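Local coordinates for protein lectin (Pleurotus ostreatus, PDB 6T0Q) that binds N-acetyl-D-galactosamine and probably other galactose-type sugars, with calcium ions held at its carbohydrate-binding domains, at residues V234-D239 and A286-T291; A238-T243 and S255-A260. All coordinates share one frame; numbering follows the deposited sequence.

Contact 1. Residues V234-D239 and A286-T291. With CA (calcium ion), chain G.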
ATOM      1  N   VAL A 234      15.749  -4.718  12.298  1.00 22.21           N
ATOM      2  CA  VAL A 234      14.806  -5.382  13.198  1.00 21.33           C
ATOM      3  C   VAL A 234      15.567  -5.915  14.398  1.00 20.27           C
ATOM      4  O   VAL A 234      16.591  -6.587  14.241  1.00 24.68           O
ATOM      5  CB  VAL A 234      14.051  -6.528  12.496  1.00 20.57           C
ATOM      6  CG1 VAL A 234      13.084  -7.216  13.480  1.00 22.95           C
ATOM      7  CG2 VAL A 234      13.320  -6.013  11.275  1.00 21.49           C
ATOM      8  N   LEU A 235      15.063  -5.623  15.592  1.00 18.74           N
ATOM      9  CA  LEU A 235      15.561  -6.198  16.832  1.00 18.46           C
ATOM     10  C   LEU A 235      14.436  -7.020  17.449  1.00 21.46           C
ATOM     11  O   LEU A 235      13.326  -6.507  17.599  1.00 20.09           O
ATOM     12  CB  LEU A 235      16.002  -5.087  17.786  1.00 17.60           C
ATOM     13  CG  LEU A 235      16.476  -5.552  19.156  1.00 19.42           C
ATOM     14  CD1 LEU A 235      17.743  -6.363  18.994  1.00 20.74           C
ATOM     15  CD2 LEU A 235      16.696  -4.339  20.061  1.00 16.78           C
ATOM     16  N   ILE A 236      14.697  -8.283  17.797  1.00 18.30           N
ATOM     17  CA  ILE A 236      13.611  -9.164  18.229  1.00 17.64           C
ATOM     18  C   ILE A 236      14.105 -10.186  19.250  1.00 21.36           C
ATOM     19  O   ILE A 236      15.244 -10.663  19.190  1.00 20.25           O
ATOM     20  CB  ILE A 236      12.973  -9.859  17.003  1.00 20.33           C
ATOM     21  CG1 ILE A 236      11.812 -10.775  17.402  1.00 21.02           C
ATOM     22  CG2 ILE A 236      14.027 -10.655  16.212  1.00 19.32           C
ATOM     23  CD1 ILE A 236      10.993 -11.202  16.158  1.00 18.37           C
ATOM     24  N   ALA A 237      13.223 -10.534  20.191  1.00 20.04           N
ATOM     25  CA  ALA A 237      13.451 -11.639  21.117  1.00 22.05           C
ATOM     26  C   ALA A 237      12.102 -12.235  21.491  1.00 23.17           C
ATOM     27  O   ALA A 237      11.067 -11.571  21.389  1.00 20.61           O
ATOM     28  CB  ALA A 237      14.206 -11.186  22.377  1.00 17.34           C
ATOM     29  N   ALA A 238      12.115 -13.495  21.935  1.00 21.45           N
ATOM     30  CA  ALA A 238      10.876 -14.167  22.306  1.00 19.09           C
ATOM     31  C   ALA A 238      11.131 -15.207  23.386  1.00 24.09           C
ATOM     32  O   ALA A 238      12.206 -15.809  23.455  1.00 23.88           O
ATOM     33  CB  ALA A 238      10.203 -14.851  21.105  1.00 17.47           C
ATOM     34  N   ASP A 239      10.115 -15.405  24.222  1.00 18.72           N
ATOM     35  CA  ASP A 239      10.026 -16.516  25.165  1.00 20.33           C
ATOM     36  C   ASP A 239       8.895 -17.409  24.659  1.00 23.08           C
ATOM     37  O   ASP A 239       7.723 -17.043  24.793  1.00 25.57           O
ATOM     38  CB  ASP A 239       9.732 -15.984  26.572  1.00 20.49           C
ATOM     39  CG  ASP A 239       9.754 -17.071  27.647  1.00 24.50           C
ATOM     40  OD1 ASP A 239       9.786 -18.272  27.312  1.00 25.84           O
ATOM     41  OD2 ASP A 239       9.752 -16.709  28.843  1.00 25.07           O
ATOM     42  N   ALA A 286       5.083 -16.349  28.398  1.00 22.43           N
ATOM     43  CA  ALA A 286       5.372 -16.247  26.973  1.00 20.94           C
ATOM     44  C   ALA A 286       5.255 -14.799  26.513  1.00 23.56           C
ATOM     45  O   ALA A 286       4.447 -14.029  27.041  1.00 21.66           O
ATOM     46  CB  ALA A 286       4.419 -17.126  26.149  1.00 20.00           C
ATOM     47  N   GLY A 287       6.048 -14.450  25.504  1.00 21.09           N
ATOM     48  CA  GLY A 287       5.936 -13.144  24.879  1.00 19.48           C
ATOM     49  C   GLY A 287       6.925 -13.027  23.738  1.00 20.76           C
ATOM     50  O   GLY A 287       7.923 -13.750  23.673  1.00 20.40           O
ATOM     51  N   VAL A 288       6.625 -12.104  22.828  1.00 20.21           N
ATOM     52  CA  VAL A 288       7.575 -11.705  21.795  1.00 19.50           C
ATOM     53  C   VAL A 288       7.647 -10.184  21.800  1.00 20.46           C
ATOM     54  O   VAL A 288       6.643  -9.503  22.043  1.00 20.64           O
ATOM     55  CB  VAL A 288       7.196 -12.261  20.399  1.00 18.58           C
ATOM     56  CG1 VAL A 288       5.841 -11.764  19.968  1.00 22.35           C
ATOM     57  CG2 VAL A 288       8.261 -11.894  19.333  1.00 16.64           C
ATOM     58  N   ILE A 289       8.840  -9.650  21.569  1.00 20.34           N
ATOM     59  CA  ILE A 289       9.058  -8.207  21.581  1.00 18.15           C
ATOM     60  C   ILE A 289       9.962  -7.867  20.408  1.00 20.82           C
ATOM     61  O   ILE A 289      10.852  -8.650  20.058  1.00 19.20           O
ATOM     62  CB  ILE A 289       9.659  -7.746  22.930  1.00 18.29           C
ATOM     63  CG1 ILE A 289       9.746  -6.220  23.007  1.00 21.11           C
ATOM     64  CG2 ILE A 289      11.036  -8.363  23.166  1.00 20.62           C
ATOM     65  CD1 ILE A 289      10.143  -5.733  24.416  1.00 21.14           C
ATOM     66  N   ALA A 290       9.713  -6.717  19.777  1.00 18.24           N
ATOM     67  CA  ALA A 290      10.518  -6.321  18.632  1.00 18.27           C
ATOM     68  C   ALA A 290      10.450  -4.815  18.455  1.00 22.78           C
ATOM     69  O   ALA A 290       9.476  -4.166  18.843  1.00 20.83           O
ATOM     70  CB  ALA A 290      10.071  -7.008  17.337  1.00 16.79           C
ATOM     71  N   THR A 291      11.510  -4.276  17.870  1.00 19.62           N
ATOM     72  CA  THR A 291      11.580  -2.883  17.454  1.00 17.77           C
ATOM     73  C   THR A 291      12.066  -2.885  16.019  1.00 20.83           C
ATOM     74  O   THR A 291      13.012  -3.605  15.687  1.00 21.36           O
ATOM     75  CB  THR A 291      12.528  -2.068  18.346  1.00 20.28           C
ATOM     76  OG1 THR A 291      12.110  -2.178  19.713  1.00 20.00           O
ATOM     77  CG2 THR A 291      12.528  -0.580  17.927  1.00 19.74           C
TER
HETATM   78 CA    CA G 404       7.952 -19.927  28.013  1.00 31.38          CA
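Asp239 and Gly287 face each other as a hydrogen-bonded antiparallel pair at the calcium end of two adjacent strands. Asp239 N donates a hydrogen bond to Gly287 O at 2.8 Å, while the return bond from Gly287 N to Asp239 O is longer, 3.2 Å, and arrives on a lone pair of the carbonyl. Asp239 CG stands anti to the backbone N (chi1 -175°), toward the metal side; OD1 binds the calcium ion at 2.6 Å. OD2 is engaged elsewhere, by the indole NE1 of Trp344. Asn281, Gly283, Pro285 and Asp240 supply the other ligands. An acid suits this strand end because one oxygen can bind metal while the other accepts a hydrogen bond.

Further back, Ala237 and Ile289, then Leu235 and Thr291, repeat the paired bonds; Leu235 N reaches Thr291 O at 2.9 Å, almost linearly (174°). Ala290 CA adds a CA-H...O contact to Leu235 O at 3.0 Å. Alternating with these three are the two non-hydrogen-bonded pairs, each fitting alanine's single methyl beside a branched partner. Ile236 CB meets Ala290 CB at 4.1 Å. Val288 CG2, anti to its own backbone N, lies 4.0 Å from Ala238 CB and 3.5 Å from Ala237 O.

The strands run at 170° in the middle of a five-stranded antiparallel sheet, 229-239 being flanked on its other edge by 261-265. Ile236 and Val288 pack on Ile277 of strand 273-281 in the facing sheet; on the reverse face, Leu235 rests on Leu195 and Ile350, and Ile289 on Trp200.

Contact 2. Residues A238-T243 and S255-A260; sequences ADDRYT and SSYTVA. With CA (calcium ion), chain G.
The ring of Tyr257 stacks on the carboxylate of Asp239, the two side chains running alongside each other with planes 16° apart. Asp239 OD2 stands 3.8 Å above the ring plane, over its centre, and Asp239 CG comes to 3.6 Å from Tyr257 CD2. Tyr257 CG sits in the crowded position between its backbone N and carbonyl carbon (chi1 49°), which starts the ring on its way over the acid. At the ring edge lie Ala238 O and Asp240 OD1, oxygens suited to the slightly positive aromatic rim.

Asp240 follows a cis peptide bond. That unusual link probably helps both acids serve one calcium ion, resembling the DcisD motif known from PA14-type lectins: Asp240 OD2 binds the metal at 2.6 Å and also accepts a bond from Gly282 N.

Arg241 touches a GlcNAc of a glycan probably N-linked to Asn278, in the sequon ending at Thr280, and not a lectin ligand. Ser255 CB lies 3.5 Å above one face of the Arg241 guanidinium, toward the rim; so small a residue fits closely beside the long side chain. No direct hydrogen bond joins the segments, but a water 2.9 Å from Ala238 O is weakly bonded to Ser256 N. Ser256 OG shapes the loop, accepting from Thr258 N as an ST turn and from Val259 N as an ST motif.

Asp240 and Arg241 form a classic beta bulge opposite Thr280 of strand 273-281. Here the chain passes from strand 229-239 in one sheet to 241-246 in the next, while the loop 255-260 makes the return crossing, from 249-254 to 261-265.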
ATOM      1  N   ALA A 238      12.115 -13.495  21.935  1.00 21.45           N
ATOM      2  CA  ALA A 238      10.876 -14.167  22.306  1.00 19.09           C
ATOM      3  C   ALA A 238      11.131 -15.207  23.386  1.00 24.09           C
ATOM      4  O   ALA A 238      12.206 -15.809  23.455  1.00 23.88           O
ATOM      5  CB  ALA A 238      10.203 -14.851  21.105  1.00 17.47           C
ATOM      6  N   ASP A 239      10.115 -15.405  24.222  1.00 18.72           N
ATOM      7  CA  ASP A 239      10.026 -16.516  25.165  1.00 20.33           C
ATOM      8  C   ASP A 239       8.895 -17.409  24.659  1.00 23.08           C
ATOM      9  O   ASP A 239       7.723 -17.043  24.793  1.00 25.57           O
ATOM     10  CB  ASP A 239       9.732 -15.984  26.572  1.00 20.49           C
ATOM     11  CG  ASP A 239       9.754 -17.071  27.647  1.00 24.50           C
ATOM     12  OD1 ASP A 239       9.786 -18.272  27.312  1.00 25.84           O
ATOM     13  OD2 ASP A 239       9.752 -16.709  28.843  1.00 25.07           O
ATOM     14  N   ASP A 240       9.217 -18.573  24.083  1.00 26.59           N
ATOM     15  CA  ASP A 240      10.527 -19.238  24.072  1.00 25.64           C
ATOM     16  C   ASP A 240      11.376 -19.047  22.817  1.00 21.95           C
ATOM     17  O   ASP A 240      12.600 -19.141  22.882  1.00 24.42           O
ATOM     18  CB  ASP A 240      10.323 -20.750  24.252  1.00 25.77           C
ATOM     19  CG  ASP A 240      10.208 -21.152  25.698  1.00 32.14           C
ATOM     20  OD1 ASP A 240      11.255 -21.203  26.375  1.00 33.05           O
ATOM     21  OD2 ASP A 240       9.073 -21.392  26.161  1.00 30.01           O
ATOM     22  N   ARG A 241      10.732 -18.850  21.668  1.00 19.92           N
ATOM     23  CA  ARG A 241      11.445 -18.823  20.394  1.00 22.23           C
ATOM     24  C   ARG A 241      10.551 -18.158  19.356  1.00 22.60           C
ATOM     25  O   ARG A 241       9.352 -17.980  19.571  1.00 22.05           O
ATOM     26  CB  ARG A 241      11.833 -20.240  19.943  1.00 26.57           C
ATOM     27  CG  ARG A 241      10.623 -21.157  19.721  1.00 31.31           C
ATOM     28  CD  ARG A 241      11.017 -22.515  19.131  1.00 38.81           C
ATOM     29  NE  ARG A 241      11.976 -23.222  19.978  1.00 51.46           N
ATOM     30  CZ  ARG A 241      13.256 -23.421  19.665  1.00 59.51           C
ATOM     31  NH1 ARG A 241      13.743 -22.975  18.512  1.00 57.73           N
ATOM     32  NH2 ARG A 241      14.053 -24.069  20.508  1.00 61.35           N
ATOM     33  N   TYR A 242      11.146 -17.816  18.211  1.00 21.30           N
ATOM     34  CA  TYR A 242      10.412 -17.141  17.145  1.00 23.90           C
ATOM     35  C   TYR A 242      11.043 -17.493  15.809  1.00 27.64           C
ATOM     36  O   TYR A 242      12.220 -17.853  15.730  1.00 25.50           O
ATOM     37  CB  TYR A 242      10.426 -15.608  17.304  1.00 21.51           C
ATOM     38  CG  TYR A 242      11.801 -15.058  17.002  1.00 24.42           C
ATOM     39  CD1 TYR A 242      12.164 -14.700  15.709  1.00 22.89           C
ATOM     40  CD2 TYR A 242      12.760 -14.961  18.002  1.00 23.72           C
ATOM     41  CE1 TYR A 242      13.444 -14.248  15.420  1.00 23.44           C
ATOM     42  CE2 TYR A 242      14.041 -14.494  17.729  1.00 23.85           C
ATOM     43  CZ  TYR A 242      14.374 -14.144  16.436  1.00 24.65           C
ATOM     44  OH  TYR A 242      15.643 -13.697  16.151  1.00 23.59           O
ATOM     45  N   THR A 243      10.252 -17.342  14.752  1.00 23.70           N
ATOM     46  CA  THR A 243      10.761 -17.231  13.396  1.00 26.61           C
ATOM     47  C   THR A 243      10.178 -15.965  12.788  1.00 25.89           C
ATOM     48  O   THR A 243       8.978 -15.703  12.925  1.00 26.41           O
ATOM     49  CB  THR A 243      10.404 -18.455  12.541  1.00 29.98           C
ATOM     50  OG1 THR A 243      10.982 -19.624  13.131  1.00 39.10           O
ATOM     51  CG2 THR A 243      10.963 -18.296  11.133  1.00 41.35           C
ATOM     52  N   SER A 255      15.974 -18.345  19.812  1.00 25.99           N
ATOM     53  CA  SER A 255      15.374 -19.116  20.899  1.00 27.34           C
ATOM     54  C   SER A 255      15.852 -18.632  22.258  1.00 29.66           C
ATOM     55  O   SER A 255      15.996 -19.434  23.187  1.00 27.42           O
ATOM     56  CB  SER A 255      15.672 -20.618  20.742  1.00 31.61           C
ATOM     57  OG  SER A 255      17.062 -20.853  20.602  1.00 31.67           O
ATOM     58  N   SER A 256      16.084 -17.334  22.403  1.00 28.43           N
ATOM     59  CA  SER A 256      16.561 -16.775  23.657  1.00 28.61           C
ATOM     60  C   SER A 256      15.723 -15.564  24.026  1.00 26.86           C
ATOM     61  O   SER A 256      15.454 -14.709  23.175  1.00 27.41           O
ATOM     62  CB  SER A 256      18.040 -16.377  23.564  1.00 24.39           C
ATOM     63  OG  SER A 256      18.443 -15.768  24.777  1.00 25.51           O
ATOM     64  N   TYR A 257      15.311 -15.488  25.291  1.00 25.08           N
ATOM     65  CA  TYR A 257      14.678 -14.285  25.804  1.00 24.76           C
ATOM     66  C   TYR A 257      15.638 -13.455  26.643  1.00 24.08           C
ATOM     67  O   TYR A 257      15.217 -12.480  27.273  1.00 27.93           O
ATOM     68  CB  TYR A 257      13.410 -14.632  26.597  1.00 27.30           C
ATOM     69  CG  TYR A 257      13.556 -15.727  27.648  1.00 32.74           C
ATOM     70  CD1 TYR A 257      13.901 -15.421  28.954  1.00 32.40           C
ATOM     71  CD2 TYR A 257      13.313 -17.062  27.327  1.00 38.42           C
ATOM     72  CE1 TYR A 257      14.020 -16.423  29.928  1.00 35.23           C
ATOM     73  CE2 TYR A 257      13.440 -18.067  28.282  1.00 37.41           C
ATOM     74  CZ  TYR A 257      13.787 -17.738  29.580  1.00 40.34           C
ATOM     75  OH  TYR A 257      13.910 -18.737  30.526  1.00 45.48           O
ATOM     76  N   THR A 258      16.924 -13.804  26.652  1.00 24.28           N
ATOM     77  CA  THR A 258      17.929 -12.975  27.305  1.00 25.38           C
ATOM     78  C   THR A 258      18.942 -12.376  26.340  1.00 24.68           C
ATOM     79  O   THR A 258      19.653 -11.437  26.717  1.00 26.47           O
ATOM     80  CB  THR A 258      18.686 -13.786  28.368  1.00 25.38           C
ATOM     81  OG1 THR A 258      19.272 -14.938  27.753  1.00 24.13           O
ATOM     82  CG2 THR A 258      17.733 -14.234  29.482  1.00 32.47           C
ATOM     83  N   VAL A 259      19.030 -12.892  25.119  1.00 28.14           N
ATOM     84  CA  VAL A 259      19.932 -12.364  24.104  1.00 22.81           C
ATOM     85  C   VAL A 259      19.097 -12.102  22.856  1.00 21.30           C
ATOM     86  O   VAL A 259      18.619 -13.048  22.218  1.00 23.72           O
ATOM     87  CB  VAL A 259      21.090 -13.327  23.806  1.00 23.90           C
ATOM     88  CG1 VAL A 259      21.979 -12.764  22.694  1.00 23.03           C
ATOM     89  CG2 VAL A 259      21.911 -13.596  25.087  1.00 23.92           C
ATOM     90  N   ALA A 260      18.905 -10.821  22.518  1.00 23.87           N
ATOM     91  CA  ALA A 260      18.091 -10.449  21.367  1.00 20.96           C
ATOM     92  C   ALA A 260      18.877 -10.597  20.066  1.00 23.83           C
ATOM     93  O   ALA A 260      20.110 -10.529  20.040  1.00 22.46           O
ATOM     94  CB  ALA A 260      17.586  -9.007  21.500  1.00 17.61           C
TER
HETATM   95 CA    CA G 404       7.952 -19.927  28.013  1.00 31.38          CA
HETATM   96  O   HOH W   1      13.661 -15.992  20.919  1.00 25.19           O

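How the contacts relate
Contacts 1 and 2 have centres 7 Å apart and share Ala238 and Asp239 at the end of strand 229-239. In chain order come 234-239, then 238-243, the loop 255-260 and finally 286-291. Contact 1 holds two neighbours within one sheet, whereas contact 2 lies where the chain changes sheets. They also touch directly: Ile236 CG2 meets Tyr242 OH at 3.4 Å, and Leu235 CD1 meets Ala260 CB at 3.6 Å. Both reach the same calcium ion, whose ligands come from the 239-240 turn and from 281-285, just ahead of 286-291. Among those ligands is Gly283, which also binds N-acetyl-D-galactosamine, so the metal tying these two chain passages together lies at the sugar site.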